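Tetraacyldisaccharide 4'-kinase (Aquifex aeolicus, PDB 4EHX) transfers the gamma-phosphate of ATP to the 4'-position of a tetraacyldisaccharide 1-phosphate, forming lipid IVA in the pathway to lipid A. Local coordinates at residues A[54-59]-A[106-111]; A[209-214]-A[290-295]; A[228-233]-A[273-278]; A[262-267]-A[279-284]. All blocks are in the same frame, centred on the assembly; numbering follows the deposited sequence.

Interaction 1: A[54-59]-A[106-111]; sequences FVMYLA and KLLPHV
Met-56 meets Leu-108 and Leu-107 together, and this trio accounts for most of the surface the two segments bury against each other. Leu-108 sends its CD2 methyl against the backbone of the helix, 3.6 Å from Met-56 CA, and the same methyl touches Met-56 CG at 3.9 Å. Farther out, the Met-56 thioether turns to Leu-107, whose CD1 lies 4.0 Å from Met-56 SD. A bend at the last torsion of the methionine (chi3 66°) places CE beside the CB and carbonyl oxygen of Leu-107. One turn along the helix, the small Ala-59 leaves room for two branched neighbours: its CB lies 3.9 Å from Leu-108 CD2 and 4.1 Å from Val-111 CG2. No hydrogen bond crosses the contact, so shape and hydrophobic burial do the holding. Leu-108 and Val-111 also rest on Ile-69 of strand 67-71, and Leu-107 comes close to Thr-52, predicted to bind ATP. A methionine whose root meets one leucine and whose thioether meets the next illustrates how the helix leading out of the phosphate-binding loop is bedded against the end of a neighbouring helix and its turn in the alpha/beta core of a P-loop kinase.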
loop_
_atom_site.group_PDB
_atom_site.type_symbol
_atom_site.label_atom_id
_atom_site.label_comp_id
_atom_site.label_asym_id
_atom_site.label_seq_id
_atom_site.Cartn_x
_atom_site.Cartn_y
_atom_site.Cartn_z
ATOM N N PHE A 54 0.864 1.192 -6.066
ATOM C CA PHE A 54 1.119 2.538 -6.531
ATOM C C PHE A 54 2.370 3.130 -5.893
ATOM O O PHE A 54 3.123 3.848 -6.546
ATOM C CB PHE A 54 -0.084 3.480 -6.315
ATOM C CG PHE A 54 0.106 4.804 -6.971
ATOM C CD1 PHE A 54 -0.110 4.953 -8.344
ATOM C CD2 PHE A 54 0.555 5.891 -6.244
ATOM C CE1 PHE A 54 0.105 6.172 -8.974
ATOM C CE2 PHE A 54 0.785 7.102 -6.867
ATOM C CZ PHE A 54 0.552 7.248 -8.231
ATOM N N VAL A 55 2.592 2.854 -4.610
ATOM C CA VAL A 55 3.814 3.336 -3.963
ATOM C C VAL A 55 5.057 2.805 -4.685
ATOM O O VAL A 55 6.000 3.556 -4.956
ATOM C CB VAL A 55 3.852 2.979 -2.444
ATOM C CG1 VAL A 55 5.198 3.325 -1.862
ATOM C CG2 VAL A 55 2.736 3.734 -1.712
ATOM N N MET A 56 5.059 1.514 -5.009
ATOM C CA MET A 56 6.185 0.914 -5.738
ATOM C C MET A 56 6.380 1.608 -7.079
ATOM O O MET A 56 7.497 1.925 -7.485
ATOM C CB MET A 56 5.926 -0.571 -5.984
ATOM C CG MET A 56 5.902 -1.420 -4.716
ATOM S SD MET A 56 5.185 -3.054 -5.050
ATOM C CE MET A 56 6.440 -3.718 -6.144
ATOM N N TYR A 57 5.270 1.819 -7.773
ATOM C CA TYR A 57 5.273 2.479 -9.069
ATOM C C TYR A 57 5.834 3.900 -8.978
ATOM O O TYR A 57 6.683 4.309 -9.776
ATOM C CB TYR A 57 3.852 2.488 -9.632
ATOM C CG TYR A 57 3.686 3.420 -10.801
ATOM C CD1 TYR A 57 4.034 3.021 -12.091
ATOM C CD2 TYR A 57 3.172 4.700 -10.619
ATOM C CE1 TYR A 57 3.883 3.889 -13.170
ATOM C CE2 TYR A 57 3.012 5.566 -11.682
ATOM C CZ TYR A 57 3.373 5.160 -12.952
ATOM O OH TYR A 57 3.217 6.039 -13.995
ATOM N N LEU A 58 5.359 4.646 -7.988
ATOM C CA LEU A 58 5.810 6.014 -7.763
ATOM C C LEU A 58 7.292 6.067 -7.390
ATOM O O LEU A 58 8.041 6.912 -7.886
ATOM C CB LEU A 58 4.957 6.651 -6.647
ATOM C CG LEU A 58 5.334 8.048 -6.172
ATOM C CD1 LEU A 58 5.217 9.033 -7.337
ATOM C CD2 LEU A 58 4.409 8.457 -5.002
ATOM N N ALA A 59 7.730 5.157 -6.527
ATOM C CA ALA A 59 9.134 5.153 -6.131
ATOM C C ALA A 59 10.017 4.909 -7.357
ATOM O O ALA A 59 11.097 5.496 -7.486
ATOM C CB ALA A 59 9.396 4.101 -5.036
ATOM N N LYS A 106 10.652 -4.648 1.736
ATOM C CA LYS A 106 11.089 -5.758 0.898
ATOM C C LYS A 106 10.696 -5.508 -0.553
ATOM O O LYS A 106 11.394 -5.920 -1.474
ATOM C CB LYS A 106 10.521 -7.098 1.390
ATOM C CG LYS A 106 11.019 -7.544 2.759
ATOM C CD LYS A 106 12.553 -7.657 2.854
ATOM C CE LYS A 106 13.113 -8.705 1.935
ATOM N NZ LYS A 106 14.433 -9.274 2.425
ATOM N N LEU A 107 9.582 -4.815 -0.758
ATOM C CA LEU A 107 9.149 -4.507 -2.122
ATOM C C LEU A 107 9.896 -3.335 -2.774
ATOM O O LEU A 107 9.739 -3.112 -3.972
ATOM C CB LEU A 107 7.638 -4.256 -2.168
ATOM C CG LEU A 107 6.730 -5.428 -1.801
ATOM C CD1 LEU A 107 5.314 -4.918 -1.557
ATOM C CD2 LEU A 107 6.792 -6.492 -2.913
ATOM N N LEU A 108 10.702 -2.599 -2.000
ATOM C CA LEU A 108 11.443 -1.447 -2.534
ATOM C C LEU A 108 12.947 -1.493 -2.240
ATOM O O LEU A 108 13.432 -0.783 -1.355
ATOM C CB LEU A 108 10.881 -0.138 -1.956
ATOM C CG LEU A 108 9.382 0.147 -2.061
ATOM C CD1 LEU A 108 8.997 1.258 -1.100
ATOM C CD2 LEU A 108 9.012 0.507 -3.481
ATOM N N PRO A 109 13.700 -2.301 -3.001
ATOM C CA PRO A 109 15.132 -2.546 -2.749
ATOM C C PRO A 109 16.110 -1.349 -2.830
ATOM O O PRO A 109 17.264 -1.522 -2.433
ATOM C CB PRO A 109 15.501 -3.618 -3.797
ATOM C CG PRO A 109 14.405 -3.544 -4.829
ATOM C CD PRO A 109 13.169 -3.180 -4.059
ATOM N N HIS A 110 15.692 -0.182 -3.315
ATOM C CA HIS A 110 16.602 0.976 -3.354
ATOM C C HIS A 110 16.080 2.159 -2.526
ATOM O O HIS A 110 16.589 3.281 -2.620
ATOM C CB HIS A 110 16.806 1.449 -4.792
ATOM C CG HIS A 110 17.159 0.342 -5.733
ATOM N ND1 HIS A 110 18.406 -0.244 -5.752
ATOM C CD2 HIS A 110 16.420 -0.306 -6.663
ATOM C CE1 HIS A 110 18.424 -1.200 -6.664
ATOM N NE2 HIS A 110 17.231 -1.259 -7.230
ATOM N N VAL A 111 15.080 1.897 -1.710
ATOM C CA VAL A 111 14.383 2.985 -1.021
ATOM C C VAL A 111 14.451 2.803 0.493
ATOM O O VAL A 111 14.407 1.677 0.974
ATOM C CB VAL A 111 12.914 3.022 -1.475
ATOM C CG1 VAL A 111 12.153 4.066 -0.711
ATOM C CG2 VAL A 111 12.835 3.289 -2.987
#

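Interaction 2: A[209-214]-A[290-295]; sequences CCLLNS and NVFALN
Asn-295 lies across Leu-212 and beside Cys-210, on the face of the ribbon that also carries Ala-293. Its CG, anti to the backbone N (chi1 -164°), is set against Leu-212 CG. The amide ND2 of Asn-295 then lies 3.6 Å from Leu-212 CD2 and 3.5 Å from Cys-210 SG, so an aliphatic branch and a sulfur flank one polar end. Leu-211 and Leu-294 belong to the other face; they set out in diverging directions, yet their CD2 methyls meet at 3.9 Å. Phe-292 packs beside the end of the first strand: its CE2 is 3.7 Å from Asn-213 CB, Leu-211 CD1 comes in obliquely, and the carbonyl oxygen of Leu-212 lies at the ring edge, near its plane. Water 1 sits over one face of the ring and bridges the two segments beyond the last ladder bond, accepting from Ser-214 N and donating to Val-291 O. An alanine at Phe-292 would probably open a gap where the ring now lies against Asn-213 CB, Leu-211 CD1 and Ile-274. The backbone ladder is regular at Leu-212 and Ala-293, where Leu-212 N reaches Ala-293 O at 2.8 Å. At the other end Asn-295 O takes two donors, Cys-209 N at 2.8 Å and Cys-210 N at 3.2 Å. Two residues facing one make a classic beta bulge, here set in the long antiparallel strands 201-212 and 291-300, which probably belong to the two-stranded linker between the lobes known for LpxK.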
loop_
_atom_site.group_PDB
_atom_site.type_symbol
_atom_site.label_atom_id
_atom_site.label_comp_id
_atom_site.label_asym_id
_atom_site.label_seq_id
_atom_site.Cartn_x
_atom_site.Cartn_y
_atom_site.Cartn_z
ATOM N N CYS A 209 2.817 -9.652 -14.172
ATOM C CA CYS A 209 4.155 -9.526 -14.737
ATOM C C CYS A 209 4.953 -10.821 -14.659
ATOM O O CYS A 209 5.397 -11.365 -15.676
ATOM C CB CYS A 209 4.925 -8.430 -13.996
ATOM S SG CYS A 209 6.576 -8.134 -14.682
ATOM N N CYS A 210 5.130 -11.312 -13.436
ATOM C CA CYS A 210 6.067 -12.391 -13.170
ATOM C C CYS A 210 5.920 -12.785 -11.712
ATOM O O CYS A 210 4.969 -12.376 -11.047
ATOM C CB CYS A 210 7.489 -11.871 -13.350
ATOM S SG CYS A 210 7.795 -10.425 -12.332
ATOM N N LEU A 211 6.870 -13.572 -11.214
ATOM C CA LEU A 211 6.851 -13.995 -9.817
ATOM C C LEU A 211 7.843 -13.241 -8.936
ATOM O O LEU A 211 8.819 -12.664 -9.422
ATOM C CB LEU A 211 7.163 -15.494 -9.755
ATOM C CG LEU A 211 6.285 -16.448 -10.556
ATOM C CD1 LEU A 211 6.835 -17.883 -10.469
ATOM C CD2 LEU A 211 4.838 -16.381 -10.068
ATOM N N LEU A 212 7.576 -13.234 -7.635
ATOM C CA LEU A 212 8.573 -12.826 -6.658
ATOM C C LEU A 212 9.043 -14.084 -5.942
ATOM O O LEU A 212 8.211 -14.857 -5.459
ATOM C CB LEU A 212 7.957 -11.875 -5.640
ATOM C CG LEU A 212 7.611 -10.488 -6.177
ATOM C CD1 LEU A 212 6.894 -9.671 -5.119
ATOM C CD2 LEU A 212 8.881 -9.795 -6.629
ATOM N N ASN A 213 10.354 -14.300 -5.873
ATOM C CA ASN A 213 10.861 -15.405 -5.067
ATOM C C ASN A 213 10.922 -15.006 -3.587
ATOM O O ASN A 213 10.478 -13.920 -3.217
ATOM C CB ASN A 213 12.190 -15.968 -5.598
ATOM C CG ASN A 213 13.353 -14.990 -5.472
ATOM O OD1 ASN A 213 13.302 -14.042 -4.697
ATOM N ND2 ASN A 213 14.420 -15.245 -6.223
ATOM N N SER A 214 11.433 -15.895 -2.742
ATOM C CA SER A 214 11.427 -15.648 -1.301
ATOM C C SER A 214 12.452 -14.587 -0.881
ATOM O O SER A 214 12.386 -14.066 0.231
ATOM C CB SER A 214 11.642 -16.949 -0.524
ATOM O OG SER A 214 12.879 -17.540 -0.862
ATOM N N ASN A 290 11.563 -22.500 -2.767
ATOM C CA ASN A 290 10.525 -23.055 -3.629
ATOM C C ASN A 290 9.157 -22.388 -3.415
ATOM O O ASN A 290 8.137 -22.918 -3.842
ATOM C CB ASN A 290 10.438 -24.592 -3.500
ATOM C CG ASN A 290 10.100 -25.066 -2.071
ATOM O OD1 ASN A 290 10.306 -24.347 -1.087
ATOM N ND2 ASN A 290 9.586 -26.294 -1.963
ATOM N N VAL A 291 9.158 -21.212 -2.783
ATOM C CA VAL A 291 7.930 -20.487 -2.438
ATOM C C VAL A 291 7.938 -19.111 -3.096
ATOM O O VAL A 291 8.905 -18.371 -2.946
ATOM C CB VAL A 291 7.818 -20.311 -0.920
ATOM C CG1 VAL A 291 6.555 -19.553 -0.550
ATOM C CG2 VAL A 291 7.874 -21.674 -0.220
ATOM N N PHE A 292 6.862 -18.781 -3.814
ATOM C CA PHE A 292 6.787 -17.566 -4.627
ATOM C C PHE A 292 5.470 -16.821 -4.428
ATOM O O PHE A 292 4.485 -17.392 -3.953
ATOM C CB PHE A 292 6.910 -17.929 -6.115
ATOM C CG PHE A 292 8.145 -18.715 -6.448
ATOM C CD1 PHE A 292 8.170 -20.092 -6.296
ATOM C CD2 PHE A 292 9.285 -18.074 -6.905
ATOM C CE1 PHE A 292 9.314 -20.815 -6.587
ATOM C CE2 PHE A 292 10.431 -18.794 -7.207
ATOM C CZ PHE A 292 10.445 -20.165 -7.041
ATOM N N ALA A 293 5.463 -15.545 -4.810
ATOM C CA ALA A 293 4.241 -14.746 -4.868
ATOM C C ALA A 293 4.044 -14.232 -6.295
ATOM O O ALA A 293 4.969 -14.243 -7.098
ATOM C CB ALA A 293 4.303 -13.573 -3.870
ATOM N N LEU A 294 2.832 -13.804 -6.617
ATOM C CA LEU A 294 2.579 -13.230 -7.921
ATOM C C LEU A 294 3.037 -11.771 -7.932
ATOM O O LEU A 294 2.930 -11.060 -6.929
ATOM C CB LEU A 294 1.099 -13.325 -8.263
ATOM C CG LEU A 294 0.461 -14.712 -8.140
ATOM C CD1 LEU A 294 -1.036 -14.640 -8.427
ATOM C CD2 LEU A 294 1.142 -15.701 -9.066
ATOM N N ASN A 295 3.556 -11.327 -9.068
ATOM C CA ASN A 295 4.003 -9.947 -9.192
ATOM C C ASN A 295 3.230 -9.243 -10.290
ATOM O O ASN A 295 3.223 -9.679 -11.443
ATOM C CB ASN A 295 5.509 -9.894 -9.466
ATOM C CG ASN A 295 6.104 -8.516 -9.213
ATOM O OD1 ASN A 295 5.442 -7.622 -8.681
ATOM N ND2 ASN A 295 7.365 -8.348 -9.573
HETATM O O HOH W 1 11.511 -18.585 -3.678
#

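Interaction 3: A[228-233]-A[273-278]; sequences EVIAFS and EIYLTT
The Phe-232 ring carries Thr-277 on one face, with CB 3.8 Å from the ring centroid and only 19° off the normal, a CH-pi contact shifted toward the rim. At its edge, near the ring plane, Phe-232 CE2 meets Tyr-275 CB at 3.9 Å. The ring of Phe-267 also meets that of Phe-232, the planes inclined by about 40°. The Tyr-275 ring is approached obliquely by Ile-230; the two side chains run side by side in the same direction, with Ile-230 CB 3.6 Å from Tyr-275 CD2, and the hydroxyl beyond is bonded to Glu-270 N. Val-229 and Leu-276 meet on the other face of the sheet, which also carries Ala-231, CG2 of the valine lying 3.9 Å from CD1 of the leucine. Between these layers the parallel ladder is knit by Ile-230 N to Ile-274 O, Leu-276 N to Ile-230 O and Phe-232 N to Leu-276 O. Its next rung is not made: Thr-278 N stands 4.2 Å from Phe-232 O. Thr-277, with OG1 anti to its backbone N (chi1 -175°), donates to Phe-232 O instead, at 2.8 Å and from above the carbonyl plane. At the opposite end water 2 joins Glu-228 O, Ile-274 N and Glu-273 OE1, the last also salt-bridged to Lys-253. The chemistry implies a parallel pairing sustained by backbone bonds in its middle and prolonged, at one end by a hydroxyl and at the other by a water.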
loop_
_atom_site.group_PDB
_atom_site.type_symbol
_atom_site.label_atom_id
_atom_site.label_comp_id
_atom_site.label_asym_id
_atom_site.label_seq_id
_atom_site.Cartn_x
_atom_site.Cartn_y
_atom_site.Cartn_z
ATOM N N GLU A 228 2.295 -28.221 -11.616
ATOM C CA GLU A 228 1.160 -27.849 -10.777
ATOM C C GLU A 228 1.724 -27.317 -9.462
ATOM O O GLU A 228 2.777 -27.765 -9.011
ATOM C CB GLU A 228 0.252 -29.049 -10.509
ATOM C CG GLU A 228 -0.443 -29.600 -11.746
ATOM C CD GLU A 228 -1.343 -30.789 -11.441
ATOM O OE1 GLU A 228 -1.141 -31.448 -10.398
ATOM O OE2 GLU A 228 -2.254 -31.064 -12.249
ATOM N N VAL A 229 1.042 -26.359 -8.850
ATOM C CA VAL A 229 1.563 -25.762 -7.627
ATOM C C VAL A 229 0.669 -26.043 -6.434
ATOM O O VAL A 229 -0.500 -26.400 -6.580
ATOM C CB VAL A 229 1.715 -24.242 -7.763
ATOM C CG1 VAL A 229 2.624 -23.903 -8.931
ATOM C CG2 VAL A 229 0.347 -23.597 -7.926
ATOM N N ILE A 230 1.237 -25.880 -5.247
ATOM C CA ILE A 230 0.463 -25.883 -4.019
ATOM C C ILE A 230 0.351 -24.430 -3.574
ATOM O O ILE A 230 1.360 -23.763 -3.367
ATOM C CB ILE A 230 1.162 -26.705 -2.927
ATOM C CG1 ILE A 230 1.268 -28.172 -3.357
ATOM C CG2 ILE A 230 0.412 -26.589 -1.617
ATOM C CD1 ILE A 230 2.217 -28.992 -2.514
ATOM N N ALA A 231 -0.871 -23.932 -3.452
ATOM C CA ALA A 231 -1.076 -22.544 -3.058
ATOM C C ALA A 231 -1.614 -22.455 -1.637
ATOM O O ALA A 231 -2.296 -23.369 -1.155
ATOM C CB ALA A 231 -2.017 -21.844 -4.027
ATOM N N PHE A 232 -1.308 -21.346 -0.972
ATOM C CA PHE A 232 -1.767 -21.130 0.389
ATOM C C PHE A 232 -1.804 -19.652 0.767
ATOM O O PHE A 232 -1.095 -18.822 0.190
ATOM C CB PHE A 232 -0.950 -21.950 1.393
ATOM C CG PHE A 232 0.484 -21.506 1.540
ATOM C CD1 PHE A 232 0.822 -20.492 2.427
ATOM C CD2 PHE A 232 1.494 -22.128 0.820
ATOM C CE1 PHE A 232 2.134 -20.089 2.577
ATOM C CE2 PHE A 232 2.817 -21.729 0.965
ATOM C CZ PHE A 232 3.136 -20.713 1.846
ATOM N N SER A 233 -2.656 -19.328 1.728
ATOM C CA SER A 233 -2.861 -17.946 2.119
ATOM C C SER A 233 -3.036 -17.850 3.624
ATOM O O SER A 233 -3.695 -18.691 4.239
ATOM C CB SER A 233 -4.082 -17.363 1.406
ATOM O OG SER A 233 -4.162 -15.967 1.622
ATOM N N GLU A 273 8.576 -29.475 -4.443
ATOM C CA GLU A 273 7.294 -28.897 -4.843
ATOM C C GLU A 273 7.433 -27.384 -4.969
ATOM O O GLU A 273 8.332 -26.781 -4.374
ATOM C CB GLU A 273 6.175 -29.251 -3.854
ATOM C CG GLU A 273 5.917 -30.745 -3.685
ATOM C CD GLU A 273 5.106 -31.354 -4.825
ATOM O OE1 GLU A 273 4.414 -30.597 -5.534
ATOM O OE2 GLU A 273 5.157 -32.594 -5.011
ATOM N N ILE A 274 6.543 -26.780 -5.753
ATOM C CA ILE A 274 6.483 -25.332 -5.886
ATOM C C ILE A 274 5.247 -24.784 -5.194
ATOM O O ILE A 274 4.153 -25.310 -5.363
ATOM C CB ILE A 274 6.449 -24.896 -7.358
ATOM C CG1 ILE A 274 7.712 -25.385 -8.071
ATOM C CG2 ILE A 274 6.298 -23.364 -7.456
ATOM C CD1 ILE A 274 7.730 -25.090 -9.556
ATOM N N TYR A 275 5.438 -23.726 -4.408
ATOM C CA TYR A 275 4.344 -23.108 -3.673
ATOM C C TYR A 275 4.112 -21.681 -4.141
ATOM O O TYR A 275 5.055 -20.961 -4.488
ATOM C CB TYR A 275 4.623 -23.095 -2.165
ATOM C CG TYR A 275 4.780 -24.473 -1.564
ATOM C CD1 TYR A 275 5.982 -25.152 -1.651
ATOM C CD2 TYR A 275 3.721 -25.092 -0.918
ATOM C CE1 TYR A 275 6.128 -26.428 -1.112
ATOM C CE2 TYR A 275 3.855 -26.358 -0.376
ATOM C CZ TYR A 275 5.060 -27.020 -0.478
ATOM O OH TYR A 275 5.179 -28.271 0.065
ATOM N N LEU A 276 2.845 -21.284 -4.132
ATOM C CA LEU A 276 2.458 -19.893 -4.354
ATOM C C LEU A 276 1.697 -19.392 -3.144
ATOM O O LEU A 276 0.861 -20.104 -2.591
ATOM C CB LEU A 276 1.581 -19.759 -5.602
ATOM C CG LEU A 276 2.268 -20.178 -6.900
ATOM C CD1 LEU A 276 1.397 -19.830 -8.100
ATOM C CD2 LEU A 276 3.633 -19.507 -6.997
ATOM N N THR A 277 1.999 -18.168 -2.728
ATOM C CA THR A 277 1.307 -17.551 -1.609
ATOM C C THR A 277 1.291 -16.043 -1.845
ATOM O O THR A 277 1.666 -15.582 -2.932
ATOM C CB THR A 277 1.974 -17.901 -0.261
ATOM O OG1 THR A 277 1.198 -17.365 0.818
ATOM C CG2 THR A 277 3.414 -17.345 -0.196
ATOM N N THR A 278 0.838 -15.280 -0.853
ATOM C CA THR A 278 0.763 -13.823 -0.992
ATOM C C THR A 278 2.044 -13.162 -0.496
ATOM O O THR A 278 2.768 -13.733 0.310
ATOM C CB THR A 278 -0.422 -13.222 -0.198
ATOM O OG1 THR A 278 -0.155 -13.317 1.210
ATOM C CG2 THR A 278 -1.725 -13.950 -0.523
HETATM O O HOH W 2 4.704 -28.484 -7.170
#

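Interaction 4: A[262-267]-A[279-284]; sequences YDYSDF and PKDLIK
Tyr-264 and Lys-284 mark the closest approach of the two backbones, with their CA atoms 6.4 Å apart. The first segment is irregular, and Tyr-264 takes the left-handed helical conformation (phi 49°, psi 45°) that turns the chain; the second begins as the short helix 279-282, and Lys-284 N bonds to Asp-281 O. From this bend the CB of Tyr-264 points at the helix, and its hydroxyl donates to Asp-281 OD1 at 2.5 Å. The oxygen lies at the edge of the ring, while the hydroxyl stands above the carboxylate plane; the two flat groups are 85° apart. Helix 279-282 follows directly on strand 275-277 with Thr-278 as its N-cap, and Asp-281, in the first turn, uses OD2 to bind both Thr-278 OG1 and Gly-234 N, so its carboxylate ties together the loop, the cap and the residue just after strand 229-233. A phenylalanine in place of Tyr-264 would probably leave Asp-281 OD1 without its mate and the loop less firmly tied to the helix. Lys-284 crosses the tyrosine at about a right angle, its CD touching the ring edge at CD2, 3.9 Å away. Within the loop, Asp-263 OD1 accepts from Ser-265 OG at 3.0 Å, on the syn side of the carboxylate. The Lys-284 chain bends past Tyr-262 O, and its NZ forms a long, weak ion pair with Asp-99 of helix 99-107.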
loop_
_atom_site.group_PDB
_atom_site.type_symbol
_atom_site.label_atom_id
_atom_site.label_comp_id
_atom_site.label_asym_id
_atom_site.label_seq_id
_atom_site.Cartn_x
_atom_site.Cartn_y
_atom_site.Cartn_z
ATOM N N TYR A 262 -1.125 -16.098 11.375
ATOM C CA TYR A 262 -0.093 -17.119 11.232
ATOM C C TYR A 262 1.297 -16.538 10.978
ATOM O O TYR A 262 1.522 -15.832 9.990
ATOM C CB TYR A 262 -0.474 -18.109 10.129
ATOM C CG TYR A 262 0.209 -19.448 10.253
ATOM C CD1 TYR A 262 0.225 -20.130 11.462
ATOM C CD2 TYR A 262 0.825 -20.040 9.158
ATOM C CE1 TYR A 262 0.846 -21.357 11.582
ATOM C CE2 TYR A 262 1.450 -21.270 9.266
ATOM C CZ TYR A 262 1.458 -21.924 10.482
ATOM O OH TYR A 262 2.080 -23.148 10.593
ATOM N N ASP A 263 2.221 -16.842 11.886
ATOM C CA ASP A 263 3.608 -16.406 11.763
ATOM C C ASP A 263 4.474 -17.490 11.116
ATOM O O ASP A 263 5.702 -17.396 11.105
ATOM C CB ASP A 263 4.171 -15.991 13.132
ATOM C CG ASP A 263 4.439 -17.177 14.053
ATOM O OD1 ASP A 263 3.859 -18.263 13.834
ATOM O OD2 ASP A 263 5.231 -17.011 15.006
ATOM N N TYR A 264 3.816 -18.511 10.573
ATOM C CA TYR A 264 4.488 -19.606 9.873
ATOM C C TYR A 264 5.656 -20.197 10.652
ATOM O O TYR A 264 6.725 -20.451 10.098
ATOM C CB TYR A 264 4.917 -19.174 8.467
ATOM C CG TYR A 264 3.729 -18.918 7.577
ATOM C CD1 TYR A 264 3.156 -19.950 6.842
ATOM C CD2 TYR A 264 3.154 -17.654 7.499
ATOM C CE1 TYR A 264 2.053 -19.727 6.040
ATOM C CE2 TYR A 264 2.052 -17.421 6.700
ATOM C CZ TYR A 264 1.506 -18.461 5.973
ATOM O OH TYR A 264 0.411 -18.239 5.174
ATOM N N SER A 265 5.434 -20.419 11.943
ATOM C CA SER A 265 6.426 -21.062 12.792
ATOM C C SER A 265 6.408 -22.570 12.571
ATOM O O SER A 265 7.422 -23.243 12.747
ATOM C CB SER A 265 6.172 -20.726 14.265
ATOM O OG SER A 265 4.818 -20.950 14.622
ATOM N N ASP A 266 5.249 -23.090 12.171
ATOM C CA ASP A 266 5.076 -24.527 11.961
ATOM C C ASP A 266 4.963 -24.922 10.489
ATOM O O ASP A 266 4.589 -26.054 10.178
ATOM C CB ASP A 266 3.847 -25.038 12.721
ATOM C CG ASP A 266 4.144 -25.346 14.179
ATOM O OD1 ASP A 266 4.986 -24.650 14.783
ATOM O OD2 ASP A 266 3.531 -26.291 14.722
ATOM N N PHE A 267 5.281 -24.001 9.582
ATOM C CA PHE A 267 5.195 -24.299 8.150
ATOM C C PHE A 267 6.307 -25.252 7.690
ATOM O O PHE A 267 7.495 -24.990 7.912
ATOM C CB PHE A 267 5.201 -23.019 7.311
ATOM C CG PHE A 267 4.935 -23.259 5.856
ATOM C CD1 PHE A 267 3.690 -23.699 5.432
ATOM C CD2 PHE A 267 5.928 -23.062 4.913
ATOM C CE1 PHE A 267 3.441 -23.936 4.099
ATOM C CE2 PHE A 267 5.682 -23.292 3.573
ATOM C CZ PHE A 267 4.437 -23.731 3.167
ATOM N N PRO A 279 2.322 -11.933 -0.959
ATOM C CA PRO A 279 3.535 -11.255 -0.478
ATOM C C PRO A 279 3.559 -11.082 1.045
ATOM O O PRO A 279 4.625 -11.199 1.656
ATOM C CB PRO A 279 3.482 -9.906 -1.197
ATOM C CG PRO A 279 2.751 -10.220 -2.487
ATOM C CD PRO A 279 1.696 -11.226 -2.089
ATOM N N LYS A 280 2.406 -10.816 1.649
ATOM C CA LYS A 280 2.329 -10.670 3.099
ATOM C C LYS A 280 2.700 -11.964 3.821
ATOM O O LYS A 280 3.255 -11.934 4.919
ATOM C CB LYS A 280 0.939 -10.210 3.543
ATOM C CG LYS A 280 0.821 -10.040 5.054
ATOM C CD LYS A 280 -0.575 -9.622 5.488
ATOM C CE LYS A 280 -0.657 -9.503 7.007
ATOM N NZ LYS A 280 -2.030 -9.159 7.475
ATOM N N ASP A 281 2.370 -13.100 3.215
ATOM C CA ASP A 281 2.784 -14.390 3.767
ATOM C C ASP A 281 4.256 -14.661 3.465
ATOM O O ASP A 281 5.004 -15.184 4.297
ATOM C CB ASP A 281 1.936 -15.515 3.178
ATOM C CG ASP A 281 0.506 -15.478 3.663
ATOM O OD1 ASP A 281 0.288 -15.760 4.858
ATOM O OD2 ASP A 281 -0.392 -15.180 2.850
ATOM N N LEU A 282 4.668 -14.285 2.264
ATOM C CA LEU A 282 6.001 -14.612 1.785
ATOM C C LEU A 282 7.095 -14.025 2.674
ATOM O O LEU A 282 8.176 -14.593 2.772
ATOM C CB LEU A 282 6.160 -14.143 0.336
ATOM C CG LEU A 282 7.454 -14.487 -0.402
ATOM C CD1 LEU A 282 7.639 -16.017 -0.559
ATOM C CD2 LEU A 282 7.454 -13.792 -1.749
ATOM N N ILE A 283 6.825 -12.892 3.324
ATOM C CA ILE A 283 7.863 -12.245 4.129
ATOM C C ILE A 283 8.293 -13.130 5.298
ATOM O O ILE A 283 9.380 -12.954 5.841
ATOM C CB ILE A 283 7.459 -10.839 4.649
ATOM C CG1 ILE A 283 6.170 -10.904 5.464
ATOM C CG2 ILE A 283 7.320 -9.856 3.503
ATOM C CD1 ILE A 283 5.775 -9.569 6.088
ATOM N N LYS A 284 7.451 -14.094 5.658
ATOM C CA LYS A 284 7.720 -14.956 6.805
ATOM C C LYS A 284 8.363 -16.267 6.383
ATOM O O LYS A 284 8.645 -17.127 7.217
ATOM C CB LYS A 284 6.428 -15.227 7.583
ATOM C CG LYS A 284 5.800 -13.977 8.175
ATOM C CD LYS A 284 4.295 -13.974 7.981
ATOM C CE LYS A 284 3.679 -12.668 8.454
ATOM N NZ LYS A 284 3.915 -12.450 9.905
#

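Overall arrangement
Interactions 1, 2 and 3 are largely buried, whereas interaction 4 lies partly at the surface. Interaction 1 is wholly apolar and belongs to the lobe of the predicted ATP site; it touches interaction 2 where Leu-107 CD2 packs on Leu-212 CD1. Interactions 2 and 3 meet in neighbouring strands, 291-300 and 275-277, and both rely on backbone ladders, one antiparallel and bulged, the other parallel. Interaction 4 has no ladder and rests on one hydroxyl-carboxylate bond and the packing of a lysine chain. It is joined to interaction 3 by aromatic packing, as Tyr-264 and Phe-267 reach Phe-232, and to interaction 2 by Leu-282, which packs against Val-291 and Ala-293.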